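Local structure of methylocystis parvus OBBP MbnE (Methylocystis parvus OBBP, 5ICQ) at residues H36-H41 against I118-A123; D153-K158 against I199-P204; Y183-V188 against E192-L197. The protein probably binds methanobactin, a copper-chelating peptide natural product, in the periplasm as the solute-binding component of the methanobactin transport machinery. All coordinates share one frame; numbering follows the deposited sequence.

Interaction 1 of 3, residues H36-H41 against I118-A123; sequences HGLAMH and IDIDPA
L38 reaches across to I118 and I120 in a small contact carried by apolar side chains that buries 165 Å² in all. Its side chain touches I118 from the first carbon onward: CB of L38 lies 3.8 Å from CD1 of I118, the closest approach between the two segments. From there CG stands opposite the backbone N (chi1 178°), which sets the two methyls against I118 and I120. One branch, CD2 of L38, stays beside I118, with 4.1 Å to the same CD1. The other, CD1 of L38, goes on to I120 and meets that residue's CD1 methyl, tip to tip, at 4.2 Å. L38 thus straddles two isoleucines two residues apart on one strand, and crosses each at about a right angle. I118 presents its CD1 through a CG1 lodged between backbone N and carbonyl carbon (chi1 60°), and the same methyl comes within 4.2 Å of G37 O. I118 has a second modelled conformer, however, so its share of the contact describes one state only. I120 is the more peripheral partner and offers just its CD1.

No hydrogen bond joins the two segments. The backbone of 36-41 is held instead by neighbours: L38 pairs with L110, M40 pairs with F108, and the guanidinium of R124 donates to A39 O and M40 O. On the helix 193-198, L195 packs on L38 and P194 on I120, extending the apolar cluster. The contact therefore lies on an antiparallel sheet, where the short strand 38-39, close to the start of the ordered chain, pairs with the beginning of strand 109-120 and sets a leucine against the far end of that same strand, in a protein of the family 5 solute-binding fold.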
# COMPACT_ATOMS: atom_id res chain seq x y z
N HIS A 36 -9.03 -17.67 18.24
CA HIS A 36 -10.10 -16.93 17.57
C HIS A 36 -9.62 -15.59 17.04
O HIS A 36 -10.43 -14.71 16.74
CB HIS A 36 -11.29 -16.74 18.51
CG HIS A 36 -12.02 -18.01 18.79
ND1 HIS A 36 -11.63 -18.89 19.78
CD2 HIS A 36 -13.11 -18.57 18.21
CE1 HIS A 36 -12.45 -19.92 19.80
NE2 HIS A 36 -13.35 -19.75 18.86
N GLY A 37 -8.31 -15.43 16.92
CA GLY A 37 -7.71 -14.22 16.40
C GLY A 37 -6.27 -14.53 16.07
O GLY A 37 -5.64 -15.38 16.70
N LEU A 38 -5.73 -13.84 15.06
CA LEU A 38 -4.36 -14.06 14.63
C LEU A 38 -3.76 -12.71 14.29
O LEU A 38 -4.17 -12.09 13.29
CB LEU A 38 -4.31 -15.00 13.42
CG LEU A 38 -2.93 -15.27 12.84
CD1 LEU A 38 -2.02 -15.83 13.90
CD2 LEU A 38 -3.04 -16.22 11.65
N ALA A 39 -2.82 -12.23 15.11
CA ALA A 39 -2.08 -11.01 14.82
C ALA A 39 -0.73 -11.38 14.22
O ALA A 39 -0.11 -12.37 14.63
CB ALA A 39 -1.86 -10.17 16.08
N MET A 40 -0.27 -10.58 13.25
CA MET A 40 1.04 -10.85 12.66
C MET A 40 2.13 -10.82 13.73
O MET A 40 3.01 -11.70 13.76
CB MET A 40 1.36 -9.83 11.55
CG MET A 40 2.73 -10.05 10.90
SD MET A 40 2.90 -11.74 10.23
CE MET A 40 4.68 -11.92 10.18
N HIS A 41 2.08 -9.82 14.61
CA HIS A 41 3.01 -9.69 15.73
C HIS A 41 2.22 -9.46 17.01
O HIS A 41 1.25 -8.69 17.03
CB HIS A 41 4.00 -8.52 15.52
CG HIS A 41 4.70 -8.56 14.21
ND1 HIS A 41 5.78 -9.39 13.96
CD2 HIS A 41 4.47 -7.88 13.06
CE1 HIS A 41 6.19 -9.21 12.72
NE2 HIS A 41 5.41 -8.31 12.15
N ILE A 118 -8.99 -21.18 14.56
CA ILE A 118 -7.74 -21.65 13.98
C ILE A 118 -6.94 -22.41 15.03
O ILE A 118 -7.07 -22.19 16.24
CB ILE A 118 -6.88 -20.50 13.39
CG1 ILE A 118 -6.51 -19.48 14.47
CG2 ILE A 118 -7.61 -19.81 12.24
CD1 ILE A 118 -5.37 -18.59 14.06
N ASP A 119 -6.14 -23.36 14.55
CA ASP A 119 -5.16 -24.08 15.36
C ASP A 119 -3.79 -23.74 14.80
O ASP A 119 -3.49 -24.10 13.66
CB ASP A 119 -5.38 -25.59 15.33
CG ASP A 119 -6.58 -26.03 16.12
OD1 ASP A 119 -7.05 -27.16 15.88
OD2 ASP A 119 -7.04 -25.25 16.99
N ILE A 120 -2.96 -23.07 15.59
CA ILE A 120 -1.65 -22.65 15.12
C ILE A 120 -0.68 -22.71 16.29
O ILE A 120 -1.06 -22.50 17.44
CB ILE A 120 -1.72 -21.25 14.48
CG1 ILE A 120 -0.44 -20.92 13.72
CG2 ILE A 120 -2.05 -20.19 15.54
CD1 ILE A 120 -0.53 -19.60 12.93
N ASP A 121 0.57 -23.04 15.98
CA ASP A 121 1.60 -23.08 17.01
C ASP A 121 2.38 -21.78 17.01
O ASP A 121 2.39 -21.04 16.02
CB ASP A 121 2.54 -24.27 16.79
CG ASP A 121 3.24 -24.23 15.44
OD1 ASP A 121 2.68 -23.66 14.49
OD2 ASP A 121 4.36 -24.79 15.33
N PRO A 122 3.05 -21.44 18.12
CA PRO A 122 3.80 -20.17 18.15
C PRO A 122 4.90 -20.09 17.10
O PRO A 122 5.18 -18.99 16.60
CB PRO A 122 4.38 -20.15 19.58
CG PRO A 122 3.38 -20.94 20.38
CD PRO A 122 2.92 -22.04 19.46
N ALA A 123 5.53 -21.21 16.74
CA ALA A 123 6.57 -21.20 15.73
C ALA A 123 6.02 -21.15 14.31
O ALA A 123 6.81 -20.99 13.37
CB ALA A 123 7.47 -22.43 15.88

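Interaction 2 of 3, residues D153-K158 against I199-P204; sequences DLLKAK and IMPVLP
L155 and M200 are brought together by different first torsions: CG of L155 is anti to the carbonyl carbon (chi1 -67°), while CG of M200 is anti to the backbone N (chi1 178°). The two side chains meet between helix 145-158 and the segment that follows helix 193-198. CD1 of L155 is the hub. It sits 3.6 Å from CG of M200, touching the methionine at mid-chain, and the sulfur is farther, with SD of M200 at 4.2 Å from that same CD1. A bend at chi3 (74°) turns the terminal methyl of M200 out of line with the rest of its chain. P201 meets the same leucine methyl with its ring, CG of P201 lying 3.9 Å from CD1 of L155 and CD of P201 4.0 Å from it. A single methyl group is thus pressed against two consecutive residues.

The preceding residue, L154, makes a lighter contact, its CD2 approaching CD1 of L203 at 4.3 Å. V202, between P201 and L203, directs its CB away from 153-158 and packs on I114 and V148. The backbones stay well separated, with the CA atoms of L155 and M200 8.7 Å apart, so the direct contacts are made by side chains. A polar tie comes from earlier in the same helix, where S151 OG accepts from the backbone N of L203. Y167 of helix 161-168 packs on both L155 and M200, and F152 adds a ring beside M200. This is a buried helix-to-loop interface: an irregular, proline-bearing segment runs across the apolar flank of helix 145-158, fastening the exit from helix 193-198 to that helix within the family 5 solute-binding fold.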
# COMPACT_ATOMS: atom_id res chain seq x y z
N ASP A 153 -5.34 -24.69 -4.61
CA ASP A 153 -4.68 -25.27 -5.79
C ASP A 153 -4.78 -24.36 -7.01
O ASP A 153 -3.81 -24.19 -7.76
CB ASP A 153 -5.29 -26.63 -6.12
CG ASP A 153 -4.94 -27.68 -5.09
OD1 ASP A 153 -3.86 -27.57 -4.47
OD2 ASP A 153 -5.75 -28.62 -4.92
N LEU A 154 -5.96 -23.77 -7.23
CA LEU A 154 -6.17 -22.91 -8.40
C LEU A 154 -5.31 -21.66 -8.32
O LEU A 154 -4.67 -21.26 -9.30
CB LEU A 154 -7.64 -22.53 -8.52
CG LEU A 154 -8.02 -21.49 -9.58
CD1 LEU A 154 -7.71 -22.02 -10.98
CD2 LEU A 154 -9.49 -21.11 -9.45
N LEU A 155 -5.29 -21.03 -7.15
CA LEU A 155 -4.56 -19.77 -7.01
C LEU A 155 -3.06 -20.00 -6.97
O LEU A 155 -2.29 -19.14 -7.43
CB LEU A 155 -5.03 -19.05 -5.75
CG LEU A 155 -6.48 -18.59 -5.88
CD1 LEU A 155 -7.07 -18.18 -4.52
CD2 LEU A 155 -6.59 -17.44 -6.88
N LYS A 156 -2.63 -21.14 -6.43
CA LYS A 156 -1.21 -21.49 -6.48
C LYS A 156 -0.73 -21.61 -7.92
O LYS A 156 0.39 -21.21 -8.25
CB LYS A 156 -0.96 -22.80 -5.74
CG LYS A 156 0.51 -23.22 -5.77
CD LYS A 156 0.81 -24.28 -4.72
CE LYS A 156 0.41 -25.66 -5.19
NZ LYS A 156 1.29 -26.70 -4.58
N ALA A 157 -1.58 -22.14 -8.80
CA ALA A 157 -1.20 -22.31 -10.20
C ALA A 157 -1.45 -21.05 -11.03
O ALA A 157 -0.67 -20.77 -11.95
CB ALA A 157 -1.96 -23.49 -10.80
N LYS A 158 -2.49 -20.27 -10.73
CA LYS A 158 -2.94 -19.22 -11.64
C LYS A 158 -3.08 -17.85 -11.00
O LYS A 158 -3.58 -16.93 -11.66
CB LYS A 158 -4.28 -19.60 -12.28
CG LYS A 158 -4.28 -20.92 -13.04
CD LYS A 158 -3.24 -20.90 -14.15
CE LYS A 158 -3.81 -21.48 -15.44
NZ LYS A 158 -4.19 -22.91 -15.31
N ILE A 199 -6.19 -15.11 4.42
CA ILE A 199 -6.93 -14.13 3.65
C ILE A 199 -7.15 -14.57 2.21
O ILE A 199 -7.66 -13.78 1.41
CB ILE A 199 -6.27 -12.74 3.72
CG1 ILE A 199 -4.83 -12.80 3.19
CG2 ILE A 199 -6.29 -12.21 5.15
CD1 ILE A 199 -4.14 -11.39 3.15
N MET A 200 -6.79 -15.80 1.86
CA MET A 200 -7.09 -16.32 0.53
C MET A 200 -8.61 -16.31 0.31
O MET A 200 -9.36 -16.69 1.21
CB MET A 200 -6.57 -17.76 0.40
CG MET A 200 -6.88 -18.42 -0.94
SD MET A 200 -6.72 -20.21 -0.87
CE MET A 200 -8.19 -20.63 0.07
N PRO A 201 -9.09 -15.87 -0.86
CA PRO A 201 -10.54 -15.96 -1.12
C PRO A 201 -10.98 -17.40 -1.28
O PRO A 201 -10.24 -18.23 -1.82
CB PRO A 201 -10.70 -15.19 -2.44
CG PRO A 201 -9.37 -15.38 -3.13
CD PRO A 201 -8.37 -15.29 -2.01
N VAL A 202 -12.18 -17.70 -0.80
CA VAL A 202 -12.72 -19.06 -0.89
C VAL A 202 -13.72 -19.09 -2.03
O VAL A 202 -14.77 -18.44 -1.98
CB VAL A 202 -13.36 -19.51 0.43
CG1 VAL A 202 -13.94 -20.91 0.26
CG2 VAL A 202 -12.33 -19.49 1.57
N LEU A 203 -13.39 -19.84 -3.08
CA LEU A 203 -14.11 -19.88 -4.34
C LEU A 203 -14.88 -21.19 -4.48
O LEU A 203 -14.46 -22.22 -3.94
CB LEU A 203 -13.14 -19.74 -5.52
CG LEU A 203 -12.22 -18.52 -5.43
CD1 LEU A 203 -11.21 -18.53 -6.54
CD2 LEU A 203 -13.03 -17.23 -5.44
N PRO A 204 -16.01 -21.19 -5.19
CA PRO A 204 -16.88 -22.37 -5.24
C PRO A 204 -16.45 -23.40 -6.28
O PRO A 204 -16.59 -23.18 -7.49
CB PRO A 204 -18.26 -21.77 -5.57
CG PRO A 204 -17.93 -20.55 -6.40
CD PRO A 204 -16.62 -20.01 -5.84

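Interaction 3 of 3, residues Y183-V188 against E192-L197; sequences YDLTGV and ELPLIL
L197 grips Y183 twice, once through a methyl and once through water. Its CD1 lies over one face of the Y183 ring, 4.0 Å from the centroid and 21° off the normal, a CH-pi contact displaced toward CG of Y183. A water bonded to Y183 OH at 2.6 Å donates to L197 O at 2.8 Å, so the phenol end is tied to the helix backbone. L185 wedges in beside this pair, CG anti to the carbonyl carbon (chi1 -42°) placing its fork between P194 and L193. CD1 of L185 meets CG of P194 at 3.7 Å; CD2 of L185 meets CD2 of L193, also at 3.7 Å, and lies 4.1 Å from CD1 of L197. Strand 180-184 and helix 193-198 are here joined by a short loop, folding the helix back onto the strand end. An Asx turn starts that loop, D184 OD1 accepting from T186 N at 3.0 Å while T186 OG1 donates to the same oxygen. With L185 cut back to an alanine, CD2 of L193, CD1 of L197 and CG of P194 would probably lose their shared partner, leaving a gap beside the helix. D184 OD1 also salt-bridges R126, and the Y183 ring meets that of F152.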
# COMPACT_ATOMS: atom_id res chain seq x y z
N TYR A 183 -2.78 -27.05 6.91
CA TYR A 183 -1.61 -26.66 6.12
C TYR A 183 -0.34 -27.03 6.88
O TYR A 183 -0.14 -26.58 8.02
CB TYR A 183 -1.62 -25.17 5.81
CG TYR A 183 -2.69 -24.71 4.84
CD1 TYR A 183 -2.58 -24.95 3.48
CD2 TYR A 183 -3.79 -23.98 5.29
CE1 TYR A 183 -3.54 -24.52 2.60
CE2 TYR A 183 -4.77 -23.54 4.41
CZ TYR A 183 -4.64 -23.81 3.06
OH TYR A 183 -5.61 -23.37 2.18
N ASP A 184 0.52 -27.84 6.24
CA ASP A 184 1.86 -28.18 6.71
C ASP A 184 2.86 -27.13 6.25
O ASP A 184 3.14 -27.01 5.06
CB ASP A 184 2.17 -29.58 6.19
CG ASP A 184 3.64 -30.00 6.34
OD1 ASP A 184 4.56 -29.19 6.45
OD2 ASP A 184 3.87 -31.23 6.39
N LEU A 185 3.45 -26.40 7.21
CA LEU A 185 4.48 -25.41 6.91
C LEU A 185 5.84 -25.78 7.52
O LEU A 185 6.65 -24.89 7.78
CB LEU A 185 4.06 -24.02 7.39
CG LEU A 185 2.61 -23.59 7.15
CD1 LEU A 185 2.35 -22.19 7.73
CD2 LEU A 185 2.28 -23.63 5.68
N THR A 186 6.12 -27.06 7.77
CA THR A 186 7.42 -27.41 8.36
C THR A 186 8.57 -27.02 7.45
O THR A 186 8.54 -27.29 6.24
CB THR A 186 7.53 -28.90 8.70
OG1 THR A 186 7.01 -29.70 7.63
CG2 THR A 186 6.89 -29.25 10.05
N GLY A 187 9.59 -26.39 8.03
CA GLY A 187 10.79 -26.05 7.32
C GLY A 187 10.75 -24.76 6.52
O GLY A 187 11.75 -24.42 5.89
N VAL A 188 9.63 -24.03 6.53
CA VAL A 188 9.56 -22.82 5.72
C VAL A 188 10.10 -21.61 6.47
O VAL A 188 10.83 -20.80 5.89
CB VAL A 188 8.11 -22.58 5.21
CG1 VAL A 188 7.15 -22.29 6.34
CG2 VAL A 188 8.09 -21.43 4.21
N GLU A 192 4.74 -14.89 8.19
CA GLU A 192 3.61 -14.24 7.53
C GLU A 192 2.71 -15.24 6.80
O GLU A 192 1.52 -14.95 6.60
CB GLU A 192 4.16 -13.20 6.56
CG GLU A 192 3.18 -12.14 6.11
CD GLU A 192 3.80 -11.23 5.07
OE1 GLU A 192 5.04 -11.02 5.11
OE2 GLU A 192 3.06 -10.73 4.20
N LEU A 193 3.24 -16.41 6.45
CA LEU A 193 2.49 -17.33 5.59
C LEU A 193 1.13 -17.76 6.16
O LEU A 193 0.18 -17.83 5.37
CB LEU A 193 3.36 -18.55 5.27
CG LEU A 193 2.79 -19.58 4.30
CD1 LEU A 193 2.39 -18.91 3.02
CD2 LEU A 193 3.82 -20.68 4.03
N PRO A 194 0.96 -18.04 7.46
CA PRO A 194 -0.38 -18.40 7.94
C PRO A 194 -1.42 -17.30 7.74
O PRO A 194 -2.59 -17.62 7.49
CB PRO A 194 -0.16 -18.69 9.43
CG PRO A 194 1.27 -19.10 9.51
CD PRO A 194 1.97 -18.23 8.52
N LEU A 195 -1.02 -16.03 7.85
CA LEU A 195 -1.98 -14.94 7.64
C LEU A 195 -2.29 -14.76 6.16
O LEU A 195 -3.42 -14.42 5.80
CB LEU A 195 -1.44 -13.63 8.23
CG LEU A 195 -1.44 -13.47 9.75
CD1 LEU A 195 -0.25 -14.18 10.39
CD2 LEU A 195 -1.47 -12.01 10.13
N ILE A 196 -1.30 -14.98 5.29
CA ILE A 196 -1.54 -14.96 3.85
C ILE A 196 -2.54 -16.06 3.47
O ILE A 196 -3.45 -15.84 2.67
CB ILE A 196 -0.21 -15.10 3.09
CG1 ILE A 196 0.63 -13.84 3.25
CG2 ILE A 196 -0.46 -15.38 1.61
CD1 ILE A 196 2.07 -14.03 2.85
N LEU A 197 -2.37 -17.26 4.03
CA LEU A 197 -3.33 -18.33 3.77
C LEU A 197 -4.71 -17.98 4.31
O LEU A 197 -5.73 -18.35 3.71
CB LEU A 197 -2.84 -19.64 4.39
CG LEU A 197 -1.54 -20.21 3.81
CD1 LEU A 197 -1.02 -21.37 4.65
CD2 LEU A 197 -1.78 -20.66 2.38
O HOH W 1 -5.82 -20.79 2.34

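How the interactions relate
Interaction 1 comes first along the chain, and interaction 3 is nested inside the loop that interaction 2 closes. Interactions 1 and 3 have centres 11 Å apart and touch, for instance where CE of M40 packs on the backbone N of E192 at 3.6 Å. They share one antiparallel sheet, with strands 38-39, 109-120 and 180-184, and helix 193-198, part of interaction 3, packs on both segments of interaction 1. Interaction 2 is about 15 Å from interaction 3 and 21 Å from interaction 1, between centres; it takes over where that helix ends and packs the following segment on helix 145-158. Helix 193-198 is thus the common link, joining sheet and helices into one block of the binding protein.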